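Local structure of aminoglycoside N(3)-acetyltransferase (Streptomyces griseus, 7LAP) at residues D25-D30 and P58-D63; V77-N82 and A124-P129; P137-A142 and D158-P163; V247-M252 and R269-A274. The protein probably transfers an acetyl group from acetyl-coenzyme A to the 3-amino group of aminoglycoside antibiotics, a reaction that gives resistance to them. All coordinates share one frame; numbering follows the deposited sequence.

Contact 1 (D25-D30 and P58-D63); sequences DRIRHD and PQTVID
Ile27 meets helix 58-69 with one methyl group, CD1. Ile27 CD1 lies 4.0 Å from Thr60 CG2 and 4.2 Å from Val61 CG2. The isoleucine crosses both side chains at about a right angle, so its outer methyl comes across the two branches. CD1 of Ile27 is anti to CA (chi2 175°), which carries it away from its own helix. With Thr60 chi1 at -72°, OG1 lies beside the backbone N and CG2 anti to it. That leaves the methyl for Ile27, while OG1 is hydrogen-bonded to the O of Ser55. The contact has no polar bond across it and is buried. The two helices come close here, with the CA atoms of Ile27 and Val61 7.1 Å apart. Helix 58-69 is the connecting helix of a beta-alpha-beta crossover between the parallel strands 41-46 and 74-78. Helix 24-34 comes before the first of these strands and packs on that crossover helix. Ile27 also touches Val22, Val54 and Ala64, and Pro105 of the second subunit packs on Thr60. Further out, salt bridges brace helix 24-34. Arg28 grips Asp25 side-on, with NE and NH2 both bonded to OD1 from the same face of the carboxylate, NH2 at 2.7 Å. Arg26 NE reaches OD2 of Asp30 at 2.8 Å on the syn side, 34° out of the carboxylate plane. The other oxygen, Asp30 OD1, uses its anti lone pair for His29 ND1 at 3.0 Å. Asp30 OD2 has a second partner in the backbone N of Gly264.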
loop_
_atom_site.group_PDB
_atom_site.type_symbol
_atom_site.label_atom_id
_atom_site.label_comp_id
_atom_site.label_asym_id
_atom_site.label_seq_id
_atom_site.Cartn_x
_atom_site.Cartn_y
_atom_site.Cartn_z
ATOM N N ASP B 25 6.844 -15.356 16.635
ATOM C CA ASP B 25 6.493 -16.443 17.546
ATOM C C ASP B 25 5.635 -15.973 18.722
ATOM O O ASP B 25 4.835 -16.747 19.263
ATOM C CB ASP B 25 7.735 -17.135 18.081
ATOM C CG ASP B 25 7.371 -18.267 19.004
ATOM O OD1 ASP B 25 6.814 -19.271 18.500
ATOM O OD2 ASP B 25 7.591 -18.143 20.231
ATOM N N ARG B 26 5.760 -14.716 19.120
ATOM C CA ARG B 26 4.936 -14.235 20.214
ATOM C C ARG B 26 3.497 -14.033 19.766
ATOM O O ARG B 26 2.555 -14.330 20.510
ATOM C CB ARG B 26 5.512 -12.934 20.774
ATOM C CG ARG B 26 4.775 -12.462 22.013
ATOM C CD ARG B 26 3.809 -11.417 21.624
ATOM N NE ARG B 26 3.066 -10.903 22.771
ATOM C CZ ARG B 26 3.526 -9.969 23.596
ATOM N NH1 ARG B 26 4.744 -9.474 23.435
ATOM N NH2 ARG B 26 2.769 -9.552 24.574
ATOM N N ILE B 27 3.312 -13.485 18.568
ATOM C CA ILE B 27 1.987 -13.390 17.987
ATOM C C ILE B 27 1.363 -14.779 17.837
ATOM O O ILE B 27 0.188 -14.982 18.160
ATOM C CB ILE B 27 2.061 -12.651 16.644
ATOM C CG1 ILE B 27 2.555 -11.210 16.883
ATOM C CG2 ILE B 27 0.707 -12.616 16.050
ATOM C CD1 ILE B 27 2.776 -10.405 15.549
ATOM N N ARG B 28 2.140 -15.748 17.347
ATOM C CA ARG B 28 1.625 -17.103 17.207
ATOM C C ARG B 28 1.133 -17.619 18.547
ATOM O O ARG B 28 0.040 -18.191 18.651
ATOM C CB ARG B 28 2.707 -18.036 16.647
ATOM C CG ARG B 28 2.227 -19.518 16.543
ATOM C CD ARG B 28 3.310 -20.546 16.788
ATOM N NE ARG B 28 4.185 -20.182 17.909
ATOM C CZ ARG B 28 3.896 -20.343 19.210
ATOM N NH1 ARG B 28 2.733 -20.879 19.598
ATOM N NH2 ARG B 28 4.791 -19.974 20.134
ATOM N N HIS B 29 1.935 -17.413 19.590
ATOM C CA HIS B 29 1.542 -17.828 20.937
ATOM C C HIS B 29 0.250 -17.137 21.386
ATOM O O HIS B 29 -0.681 -17.798 21.881
ATOM C CB HIS B 29 2.677 -17.538 21.904
ATOM C CG HIS B 29 2.273 -17.624 23.337
ATOM N ND1 HIS B 29 1.673 -16.578 23.999
ATOM C CD2 HIS B 29 2.362 -18.639 24.228
ATOM C CE1 HIS B 29 1.424 -16.936 25.248
ATOM N NE2 HIS B 29 1.836 -18.185 25.409
ATOM N N ASP B 30 0.139 -15.825 21.154
ATOM C CA ASP B 30 -1.058 -15.106 21.585
ATOM C C ASP B 30 -2.293 -15.526 20.788
ATOM O O ASP B 30 -3.405 -15.524 21.331
ATOM C CB ASP B 30 -0.869 -13.597 21.461
ATOM C CG ASP B 30 0.145 -13.045 22.465
ATOM O OD1 ASP B 30 0.676 -13.826 23.290
ATOM O OD2 ASP B 30 0.401 -11.822 22.423
ATOM N N PRO B 58 3.472 -6.204 8.402
ATOM C CA PRO B 58 2.373 -7.115 8.018
ATOM C C PRO B 58 2.834 -8.542 7.742
ATOM O O PRO B 58 2.114 -9.490 8.091
ATOM C CB PRO B 58 1.794 -6.456 6.743
ATOM C CG PRO B 58 2.068 -4.996 6.925
ATOM C CD PRO B 58 3.450 -4.948 7.637
ATOM N N GLN B 59 4.019 -8.714 7.135
ATOM C CA GLN B 59 4.503 -10.057 6.814
ATOM C C GLN B 59 4.585 -10.927 8.066
ATOM O O GLN B 59 4.319 -12.145 8.013
ATOM C CB GLN B 59 5.876 -9.972 6.133
ATOM C CG GLN B 59 5.891 -9.317 4.741
ATOM C CD GLN B 59 4.922 -9.991 3.754
ATOM O OE1 GLN B 59 4.108 -9.325 3.105
ATOM N NE2 GLN B 59 5.014 -11.322 3.646
ATOM N N THR B 60 4.950 -10.322 9.201
ATOM C CA THR B 60 5.082 -11.075 10.445
ATOM C C THR B 60 3.723 -11.496 10.989
ATOM O O THR B 60 3.567 -12.629 11.472
ATOM C CB THR B 60 5.857 -10.221 11.434
ATOM O OG1 THR B 60 7.222 -10.178 10.993
ATOM C CG2 THR B 60 5.766 -10.780 12.854
ATOM N N VAL B 61 2.725 -10.613 10.901
ATOM C CA VAL B 61 1.372 -10.987 11.309
ATOM C C VAL B 61 0.866 -12.144 10.460
ATOM O O VAL B 61 0.323 -13.126 10.982
ATOM C CB VAL B 61 0.433 -9.770 11.245
ATOM C CG1 VAL B 61 -1.018 -10.183 11.580
ATOM C CG2 VAL B 61 0.921 -8.662 12.229
ATOM N N ILE B 62 1.068 -12.075 9.143
ATOM C CA ILE B 62 0.571 -13.138 8.260
ATOM C C ILE B 62 1.268 -14.466 8.551
ATOM O O ILE B 62 0.628 -15.516 8.664
ATOM C CB ILE B 62 0.752 -12.733 6.794
ATOM C CG1 ILE B 62 -0.211 -11.607 6.437
ATOM C CG2 ILE B 62 0.583 -13.971 5.852
ATOM C CD1 ILE B 62 0.235 -10.863 5.119
ATOM N N ASP B 63 2.585 -14.437 8.723
ATOM C CA ASP B 63 3.290 -15.687 8.981
ATOM C C ASP B 63 2.959 -16.283 10.347
ATOM O O ASP B 63 2.936 -17.513 10.491
ATOM C CB ASP B 63 4.779 -15.452 8.814
ATOM C CG ASP B 63 5.194 -15.433 7.306
ATOM O OD1 ASP B 63 4.688 -16.282 6.522
ATOM O OD2 ASP B 63 6.008 -14.576 6.911
#

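Contact 2 (V77-N82 and A124-P129); sequences VTCGWN and ALRRRP
Val77 and Leu125 cross obliquely, and both methyls of the valine take part. CG1 of Val77 lies 4.1 Å from the branch point CG of Leu125. CG2 of Val77 lies 4.2 Å from Leu125 CD1 and equally close to Leu125 CB. The two methyls of the valine thus meet CB, CG and CD1 of the leucine. Leu125 has CG anti to the backbone N (chi1 -167°), and this lays its branched end against the strand. The second pair is Cys79 and Arg126. The sulfur SG of Cys79 sits 4.2 Å from CB of Arg126, so it meets the root of the arginine side chain and not its charged end. From CG to NE the arginine chain is extended. Its guanidinium lies with one face over CG of Arg127, which is 4.1 Å above the plane. NE of Arg126 makes a salt bridge to Glu123, and NH1 is hydrogen-bonded to the O of Arg110. These bonds hold the polar end, while the aliphatic start of the chain packs on the sulfur. There is no hydrogen bond across the contact, and all four touching residues are buried. Leu125 also touches Leu144, and Arg126 touches Ala142, both on strand 141-145. A backbone hydrogen bond joins Arg128 N to Leu125 O at 3.0 Å. The dimer interface is near, since Arg127 NH1 bonds to the O of Glu123 of the second subunit. Helix 120-126 lies on strands 74-78 and 141-145, the helix-on-sheet layering of an alpha/beta fold.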
loop_
_atom_site.group_PDB
_atom_site.type_symbol
_atom_site.label_atom_id
_atom_site.label_comp_id
_atom_site.label_asym_id
_atom_site.label_seq_id
_atom_site.Cartn_x
_atom_site.Cartn_y
_atom_site.Cartn_z
ATOM N N VAL B 77 -9.302 -12.008 4.089
ATOM C CA VAL B 77 -9.413 -10.589 4.418
ATOM C C VAL B 77 -10.427 -9.949 3.488
ATOM O O VAL B 77 -10.786 -10.505 2.451
ATOM C CB VAL B 77 -8.079 -9.819 4.287
ATOM C CG1 VAL B 77 -7.015 -10.345 5.318
ATOM C CG2 VAL B 77 -7.578 -9.932 2.877
ATOM N N THR B 78 -10.878 -8.759 3.853
ATOM C CA THR B 78 -11.730 -7.993 2.966
ATOM C C THR B 78 -10.847 -6.950 2.297
ATOM O O THR B 78 -10.061 -6.285 2.977
ATOM C CB THR B 78 -12.915 -7.386 3.721
ATOM O OG1 THR B 78 -13.649 -6.544 2.838
ATOM C CG2 THR B 78 -12.475 -6.501 4.904
ATOM N N CYS B 79 -10.888 -6.887 0.958
ATOM C CA CYS B 79 -10.068 -5.955 0.159
ATOM C C CYS B 79 -10.855 -4.777 -0.410
ATOM O O CYS B 79 -10.524 -3.598 -0.164
ATOM C CB CYS B 79 -9.409 -6.713 -1.020
ATOM S SG CYS B 79 -8.135 -7.824 -0.518
ATOM N N GLY B 80 -11.879 -5.040 -1.218
ATOM C CA GLY B 80 -12.492 -3.947 -1.976
ATOM C C GLY B 80 -11.512 -3.370 -2.989
ATOM O O GLY B 80 -10.482 -3.947 -3.295
ATOM N N TRP B 81 -11.860 -2.193 -3.494
ATOM C CA TRP B 81 -11.121 -1.533 -4.578
ATOM C C TRP B 81 -10.984 -0.048 -4.258
ATOM O O TRP B 81 -11.983 0.680 -4.286
ATOM C CB TRP B 81 -11.834 -1.721 -5.909
ATOM C CG TRP B 81 -11.157 -1.146 -7.102
ATOM C CD1 TRP B 81 -9.835 -0.733 -7.203
ATOM C CD2 TRP B 81 -11.760 -0.879 -8.372
ATOM N NE1 TRP B 81 -9.601 -0.222 -8.455
ATOM C CE2 TRP B 81 -10.761 -0.310 -9.198
ATOM C CE3 TRP B 81 -13.041 -1.103 -8.910
ATOM C CZ2 TRP B 81 -11.003 0.040 -10.535
ATOM C CZ3 TRP B 81 -13.289 -0.724 -10.238
ATOM C CH2 TRP B 81 -12.276 -0.161 -11.032
ATOM N N ASN B 82 -9.754 0.400 -3.949
ATOM C CA ASN B 82 -9.558 1.784 -3.517
ATOM C C ASN B 82 -9.908 2.783 -4.601
ATOM O O ASN B 82 -10.383 3.879 -4.305
ATOM C CB ASN B 82 -8.117 2.043 -3.082
ATOM C CG ASN B 82 -7.999 3.304 -2.263
ATOM O OD1 ASN B 82 -8.435 3.342 -1.114
ATOM N ND2 ASN B 82 -7.466 4.363 -2.863
ATOM N N ALA B 124 -1.288 -6.539 2.058
ATOM C CA ALA B 124 -0.163 -7.477 2.147
ATOM C C ALA B 124 -0.610 -8.915 1.867
ATOM O O ALA B 124 0.081 -9.662 1.158
ATOM C CB ALA B 124 0.523 -7.386 3.531
ATOM N N LEU B 125 -1.756 -9.325 2.415
ATOM C CA LEU B 125 -2.234 -10.696 2.202
ATOM C C LEU B 125 -2.477 -10.976 0.715
ATOM O O LEU B 125 -2.021 -12.001 0.174
ATOM C CB LEU B 125 -3.514 -10.928 3.021
ATOM C CG LEU B 125 -4.116 -12.319 3.276
ATOM C CD1 LEU B 125 -4.760 -12.895 2.033
ATOM C CD2 LEU B 125 -3.096 -13.298 3.892
ATOM N N ARG B 126 -3.192 -10.080 0.029
ATOM C CA ARG B 126 -3.516 -10.368 -1.368
ATOM C C ARG B 126 -2.259 -10.423 -2.234
ATOM O O ARG B 126 -2.259 -11.108 -3.256
ATOM C CB ARG B 126 -4.509 -9.337 -1.926
ATOM C CG ARG B 126 -3.841 -8.105 -2.447
ATOM C CD ARG B 126 -4.771 -7.148 -3.163
ATOM N NE ARG B 126 -4.036 -5.930 -3.499
ATOM C CZ ARG B 126 -3.402 -5.714 -4.652
ATOM N NH1 ARG B 126 -3.439 -6.620 -5.629
ATOM N NH2 ARG B 126 -2.733 -4.570 -4.830
ATOM N N ARG B 127 -1.163 -9.772 -1.823
ATOM C CA ARG B 127 0.049 -9.824 -2.629
ATOM C C ARG B 127 0.942 -11.018 -2.272
ATOM O O ARG B 127 1.975 -11.215 -2.915
ATOM C CB ARG B 127 0.808 -8.485 -2.495
ATOM C CG ARG B 127 -0.020 -7.226 -2.996
ATOM C CD ARG B 127 0.607 -5.846 -2.635
ATOM N NE ARG B 127 1.909 -5.695 -3.289
ATOM C CZ ARG B 127 2.269 -4.681 -4.083
ATOM N NH1 ARG B 127 1.423 -3.689 -4.336
ATOM N NH2 ARG B 127 3.492 -4.668 -4.620
ATOM N N ARG B 128 0.578 -11.817 -1.262
ATOM C CA ARG B 128 1.375 -12.991 -0.929
ATOM C C ARG B 128 1.427 -13.955 -2.116
ATOM O O ARG B 128 0.408 -14.158 -2.795
ATOM C CB ARG B 128 0.806 -13.721 0.295
ATOM C CG ARG B 128 1.071 -12.992 1.648
ATOM C CD ARG B 128 2.516 -13.146 2.124
ATOM N NE ARG B 128 2.794 -14.514 2.539
ATOM C CZ ARG B 128 3.414 -14.836 3.678
ATOM N NH1 ARG B 128 3.832 -13.884 4.512
ATOM N NH2 ARG B 128 3.627 -16.111 3.981
ATOM N N PRO B 129 2.566 -14.624 -2.346
ATOM C CA PRO B 129 2.592 -15.734 -3.314
ATOM C C PRO B 129 1.513 -16.750 -2.988
ATOM O O PRO B 129 1.321 -17.113 -1.833
ATOM C CB PRO B 129 3.997 -16.327 -3.137
ATOM C CG PRO B 129 4.822 -15.198 -2.607
ATOM C CD PRO B 129 3.882 -14.400 -1.717
#

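Contact 3 (P137-A142 and D158-P163); sequences PDVSLA and DDPHGP
Val139 carries this contact, with one methyl on Pro160 and the other on His161. CG2 of Val139 rests on the proline ring, 3.7 Å from Pro160 CB and at a like distance from Pro160 CG. The two side chains cross at about a right angle. CG1 of Val139 meets the outer side of the imidazole, 3.8 Å from His161 CE1 and 3.9 Å from His161 NE2. This approach is oblique to the ring. With chi1 at -70°, CG1 lies beside the backbone N and CG2 between N and the carbonyl carbon, so the two methyls are spread towards two different neighbours. Pro160 and His161 are the central residues of a type I beta turn from Asp159 to Gly162. The turn is closed by Gly162 N to Asp159 O at 3.0 Å. It presents the proline ring and the imidazole together to the valine. Bonds outside the two segments set the turn in place. ND1 of His161 is hydrogen-bonded to Asp224 on strand 216-225, which limits the rotation of the ring. The O of His161 accepts a hydrogen bond from His192 ND1, and the O of Pro160 is hydrogen-bonded to His155 NE2. The other segment leads into strand 141-145, and Ser140 pairs with Cys79 through the backbone. The contact therefore joins the approach to a sheet strand with the loop between helices 148-152 and 166-172. Across it there is no hydrogen bond. The attraction is van der Waals packing of a valine, and the bond to Asp224 probably steadies the ring that Val139 packs on.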
loop_
_atom_site.group_PDB
_atom_site.type_symbol
_atom_site.label_atom_id
_atom_site.label_comp_id
_atom_site.label_asym_id
_atom_site.label_seq_id
_atom_site.Cartn_x
_atom_site.Cartn_y
_atom_site.Cartn_z
ATOM N N PRO B 137 -15.664 -6.241 -8.117
ATOM C CA PRO B 137 -14.996 -4.925 -8.127
ATOM C C PRO B 137 -15.305 -4.073 -6.936
ATOM O O PRO B 137 -14.538 -3.148 -6.651
ATOM C CB PRO B 137 -15.556 -4.246 -9.385
ATOM C CG PRO B 137 -16.944 -4.907 -9.575
ATOM C CD PRO B 137 -16.705 -6.356 -9.162
ATOM N N ASP B 138 -16.412 -4.312 -6.251
ATOM C CA ASP B 138 -16.744 -3.488 -5.109
ATOM C C ASP B 138 -16.388 -4.117 -3.766
ATOM O O ASP B 138 -15.948 -3.403 -2.860
ATOM C CB ASP B 138 -18.228 -3.146 -5.132
ATOM C CG ASP B 138 -18.550 -2.035 -4.182
ATOM O OD1 ASP B 138 -17.939 -0.961 -4.315
ATOM O OD2 ASP B 138 -19.399 -2.228 -3.303
ATOM N N VAL B 139 -16.566 -5.431 -3.593
ATOM C CA VAL B 139 -16.396 -6.027 -2.272
ATOM C C VAL B 139 -15.562 -7.299 -2.349
ATOM O O VAL B 139 -15.847 -8.279 -1.647
ATOM C CB VAL B 139 -17.757 -6.298 -1.604
ATOM C CG1 VAL B 139 -18.429 -4.960 -1.226
ATOM C CG2 VAL B 139 -18.673 -7.152 -2.524
ATOM N N SER B 140 -14.505 -7.268 -3.162
ATOM C CA SER B 140 -13.626 -8.419 -3.294
ATOM C C SER B 140 -13.033 -8.796 -1.941
ATOM O O SER B 140 -12.831 -7.959 -1.068
ATOM C CB SER B 140 -12.495 -8.153 -4.286
ATOM O OG SER B 140 -11.695 -7.051 -3.863
ATOM N N LEU B 141 -12.779 -10.081 -1.765
ATOM C CA LEU B 141 -12.006 -10.550 -0.634
ATOM C C LEU B 141 -10.698 -11.091 -1.174
ATOM O O LEU B 141 -10.505 -11.202 -2.380
ATOM C CB LEU B 141 -12.752 -11.647 0.134
ATOM C CG LEU B 141 -14.201 -11.409 0.546
ATOM C CD1 LEU B 141 -14.603 -12.483 1.534
ATOM C CD2 LEU B 141 -14.225 -10.104 1.237
ATOM N N ALA B 142 -9.813 -11.483 -0.268
ATOM C CA ALA B 142 -8.675 -12.270 -0.691
ATOM C C ALA B 142 -8.438 -13.355 0.338
ATOM O O ALA B 142 -8.819 -13.210 1.500
ATOM C CB ALA B 142 -7.439 -11.403 -0.865
ATOM N N ASP B 158 -24.144 -9.938 -8.332
ATOM C CA ASP B 158 -25.240 -9.318 -7.601
ATOM C C ASP B 158 -25.463 -10.051 -6.292
ATOM O O ASP B 158 -25.127 -11.228 -6.162
ATOM C CB ASP B 158 -26.526 -9.345 -8.428
ATOM C CG ASP B 158 -26.418 -8.490 -9.670
ATOM O OD1 ASP B 158 -26.325 -7.263 -9.509
ATOM O OD2 ASP B 158 -26.447 -9.033 -10.796
ATOM N N ASP B 159 -26.065 -9.350 -5.329
ATOM C CA ASP B 159 -26.125 -9.850 -3.959
ATOM C C ASP B 159 -24.774 -10.452 -3.554
ATOM O O ASP B 159 -24.707 -11.621 -3.154
ATOM C CB ASP B 159 -27.256 -10.877 -3.812
ATOM C CG ASP B 159 -27.797 -10.962 -2.371
ATOM O OD1 ASP B 159 -27.658 -9.973 -1.609
ATOM O OD2 ASP B 159 -28.364 -12.018 -1.998
ATOM N N PRO B 160 -23.672 -9.706 -3.660
ATOM C CA PRO B 160 -22.358 -10.295 -3.352
ATOM C C PRO B 160 -22.101 -10.573 -1.865
ATOM O O PRO B 160 -21.026 -11.094 -1.535
ATOM C CB PRO B 160 -21.376 -9.239 -3.875
ATOM C CG PRO B 160 -22.116 -7.927 -3.639
ATOM C CD PRO B 160 -23.591 -8.252 -3.912
ATOM N N HIS B 161 -23.006 -10.228 -0.950
ATOM C CA HIS B 161 -22.896 -10.653 0.446
ATOM C C HIS B 161 -23.868 -11.771 0.785
ATOM O O HIS B 161 -24.009 -12.116 1.966
ATOM C CB HIS B 161 -23.148 -9.487 1.412
ATOM C CG HIS B 161 -22.161 -8.379 1.287
ATOM N ND1 HIS B 161 -22.432 -7.222 0.588
ATOM C CD2 HIS B 161 -20.908 -8.241 1.781
ATOM C CE1 HIS B 161 -21.387 -6.415 0.662
ATOM N NE2 HIS B 161 -20.451 -7.008 1.384
ATOM N N GLY B 162 -24.563 -12.323 -0.205
ATOM C CA GLY B 162 -25.676 -13.190 0.070
ATOM C C GLY B 162 -25.356 -14.669 0.005
ATOM O O GLY B 162 -24.217 -15.112 0.203
ATOM N N PRO B 163 -26.373 -15.433 -0.388
ATOM C CA PRO B 163 -26.384 -16.890 -0.371
ATOM C C PRO B 163 -25.249 -17.515 -1.134
ATOM O O PRO B 163 -24.782 -18.561 -0.682
ATOM C CB PRO B 163 -27.716 -17.236 -1.048
ATOM C CG PRO B 163 -28.580 -16.050 -0.804
ATOM C CD PRO B 163 -27.650 -14.875 -0.870
#

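Contact 4 (V247-M252 and R269-A274); sequences VIVGSM and RLFDAA
A Met-aromatic contact joins helix 244-254 to the central sheet, with Met252 SD meeting the ring of Phe271 obliquely. SD of Met252 is 4.4 Å from the ring centroid of Phe271, 47° off the ring normal. The nearest ring atoms to Met252 SD are Phe271 CD2 at 3.7 Å and Phe271 CE2 at 3.8 Å. Val249, one turn earlier on the helix, meets the outer end of the same ring. Its CG1 lies 3.6 Å from CZ of Phe271. Strand 266-272, which carries Phe271, runs antiparallel to both of its neighbours, 176-180 and 259-263. The helix lies against this part of the sheet, and the phenylalanine reaches from the strand to the helix. Extended torsions of Met252 (chi1 -170°, chi2 -179°) carry SD out to the ring. Met187 touches both Val249 and Phe271, and Leu179 on the next strand also packs on Phe271. Ile257 and Ala276 lie against Met252. On the helix, Ser251 OG bonds to Val247 O at 3.0 Å, from above the carbonyl plane. Ser251 N reaches that oxygen from the opposite face.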
loop_
_atom_site.group_PDB
_atom_site.type_symbol
_atom_site.label_atom_id
_atom_site.label_comp_id
_atom_site.label_asym_id
_atom_site.label_seq_id
_atom_site.Cartn_x
_atom_site.Cartn_y
_atom_site.Cartn_z
ATOM N N VAL B 247 -22.912 -2.369 18.054
ATOM C CA VAL B 247 -23.935 -2.782 19.013
ATOM C C VAL B 247 -24.224 -4.277 18.883
ATOM O O VAL B 247 -24.304 -4.992 19.888
ATOM C CB VAL B 247 -25.204 -1.930 18.832
ATOM C CG1 VAL B 247 -26.317 -2.405 19.774
ATOM C CG2 VAL B 247 -24.884 -0.473 19.042
ATOM N N ILE B 248 -24.350 -4.777 17.652
ATOM C CA ILE B 248 -24.618 -6.202 17.442
ATOM C C ILE B 248 -23.492 -7.059 18.030
ATOM O O ILE B 248 -23.739 -8.037 18.748
ATOM C CB ILE B 248 -24.825 -6.488 15.940
ATOM C CG1 ILE B 248 -25.979 -5.659 15.370
ATOM C CG2 ILE B 248 -25.093 -7.970 15.689
ATOM C CD1 ILE B 248 -26.266 -5.963 13.907
ATOM N N VAL B 249 -22.235 -6.710 17.727
ATOM C CA VAL B 249 -21.108 -7.501 18.220
ATOM C C VAL B 249 -21.008 -7.416 19.736
ATOM O O VAL B 249 -20.663 -8.406 20.407
ATOM C CB VAL B 249 -19.794 -7.064 17.539
ATOM C CG1 VAL B 249 -18.596 -7.761 18.184
ATOM C CG2 VAL B 249 -19.842 -7.381 16.051
ATOM N N GLY B 250 -21.304 -6.244 20.301
ATOM C CA GLY B 250 -21.321 -6.130 21.749
ATOM C C GLY B 250 -22.353 -7.040 22.392
ATOM O O GLY B 250 -22.078 -7.695 23.406
ATOM N N SER B 251 -23.555 -7.104 21.808
ATOM C CA SER B 251 -24.574 -8.026 22.309
ATOM C C SER B 251 -24.163 -9.468 22.074
ATOM O O SER B 251 -24.417 -10.344 22.909
ATOM C CB SER B 251 -25.920 -7.776 21.630
ATOM O OG SER B 251 -26.248 -6.407 21.643
ATOM N N MET B 252 -23.575 -9.734 20.911
ATOM C CA MET B 252 -23.024 -11.050 20.624
ATOM C C MET B 252 -22.086 -11.494 21.738
ATOM O O MET B 252 -22.236 -12.583 22.309
ATOM C CB MET B 252 -22.286 -10.987 19.289
ATOM C CG MET B 252 -21.855 -12.293 18.721
ATOM S SD MET B 252 -20.986 -12.002 17.160
ATOM C CE MET B 252 -22.234 -11.209 16.125
ATOM N N ARG B 269 -10.502 -10.210 19.432
ATOM C CA ARG B 269 -11.701 -11.008 19.633
ATOM C C ARG B 269 -11.807 -12.062 18.548
ATOM O O ARG B 269 -11.662 -11.753 17.364
ATOM C CB ARG B 269 -12.986 -10.158 19.606
ATOM C CG ARG B 269 -13.172 -9.293 20.850
ATOM C CD ARG B 269 -12.922 -7.857 20.498
ATOM N NE ARG B 269 -13.505 -6.933 21.487
ATOM C CZ ARG B 269 -13.500 -5.613 21.334
ATOM N NH1 ARG B 269 -12.969 -5.091 20.227
ATOM N NH2 ARG B 269 -14.025 -4.831 22.270
ATOM N N LEU B 270 -12.118 -13.281 18.953
ATOM C CA LEU B 270 -12.197 -14.417 18.046
ATOM C C LEU B 270 -13.580 -15.035 18.168
ATOM O O LEU B 270 -14.001 -15.406 19.271
ATOM C CB LEU B 270 -11.110 -15.448 18.370
ATOM C CG LEU B 270 -11.121 -16.687 17.458
ATOM C CD1 LEU B 270 -10.836 -16.247 16.010
ATOM C CD2 LEU B 270 -10.066 -17.685 17.966
ATOM N N PHE B 271 -14.280 -15.131 17.037
ATOM C CA PHE B 271 -15.649 -15.622 16.935
ATOM C C PHE B 271 -15.730 -16.805 15.984
ATOM O O PHE B 271 -15.057 -16.825 14.951
ATOM C CB PHE B 271 -16.607 -14.553 16.358
ATOM C CG PHE B 271 -16.592 -13.243 17.099
ATOM C CD1 PHE B 271 -15.621 -12.276 16.823
ATOM C CD2 PHE B 271 -17.575 -12.965 18.047
ATOM C CE1 PHE B 271 -15.620 -11.038 17.494
ATOM C CE2 PHE B 271 -17.577 -11.741 18.733
ATOM C CZ PHE B 271 -16.592 -10.775 18.453
ATOM N N ASP B 272 -16.646 -17.733 16.264
ATOM C CA ASP B 272 -17.050 -18.684 15.234
ATOM C C ASP B 272 -18.062 -18.004 14.305
ATOM O O ASP B 272 -19.031 -17.384 14.773
ATOM C CB ASP B 272 -17.639 -19.953 15.861
ATOM C CG ASP B 272 -16.631 -20.713 16.732
ATOM O OD1 ASP B 272 -15.430 -20.744 16.393
ATOM O OD2 ASP B 272 -17.034 -21.282 17.769
ATOM N N ALA B 273 -17.844 -18.134 12.984
ATOM C CA ALA B 273 -18.629 -17.374 12.008
ATOM C C ALA B 273 -20.090 -17.809 11.973
ATOM O O ALA B 273 -20.978 -16.964 11.827
ATOM C CB ALA B 273 -18.029 -17.508 10.607
ATOM N N ALA B 274 -20.370 -19.119 12.044
ATOM C CA ALA B 274 -21.766 -19.556 11.970
ATOM C C ALA B 274 -22.614 -19.026 13.128
ATOM O O ALA B 274 -23.696 -18.465 12.859
ATOM C CB ALA B 274 -21.840 -21.088 11.857
#

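Overall arrangement
Contacts 2, 3 and 4 reach the same mixed sheet, and contact 1 joins helix 24-34 to helix 58-69, the crossover helix. Contacts 1 and 2 have centres about 18 Å apart. They are joined by a salt bridge, Asp63 OD1 to Arg128 NH2, 2.8 Å, and both touch the second subunit. Contacts 2 and 3, with centres about 14 Å apart, meet through neighbouring strands, where Val77 N lies 2.9 Å from Ala142 O, probably hydrogen-bonded. Contact 4 stands apart. Its centre is about 23 Å from those of contacts 1 and 2 and about 21 Å from that of contact 3. It touches none of them, and lies across the chain's centre from contact 2.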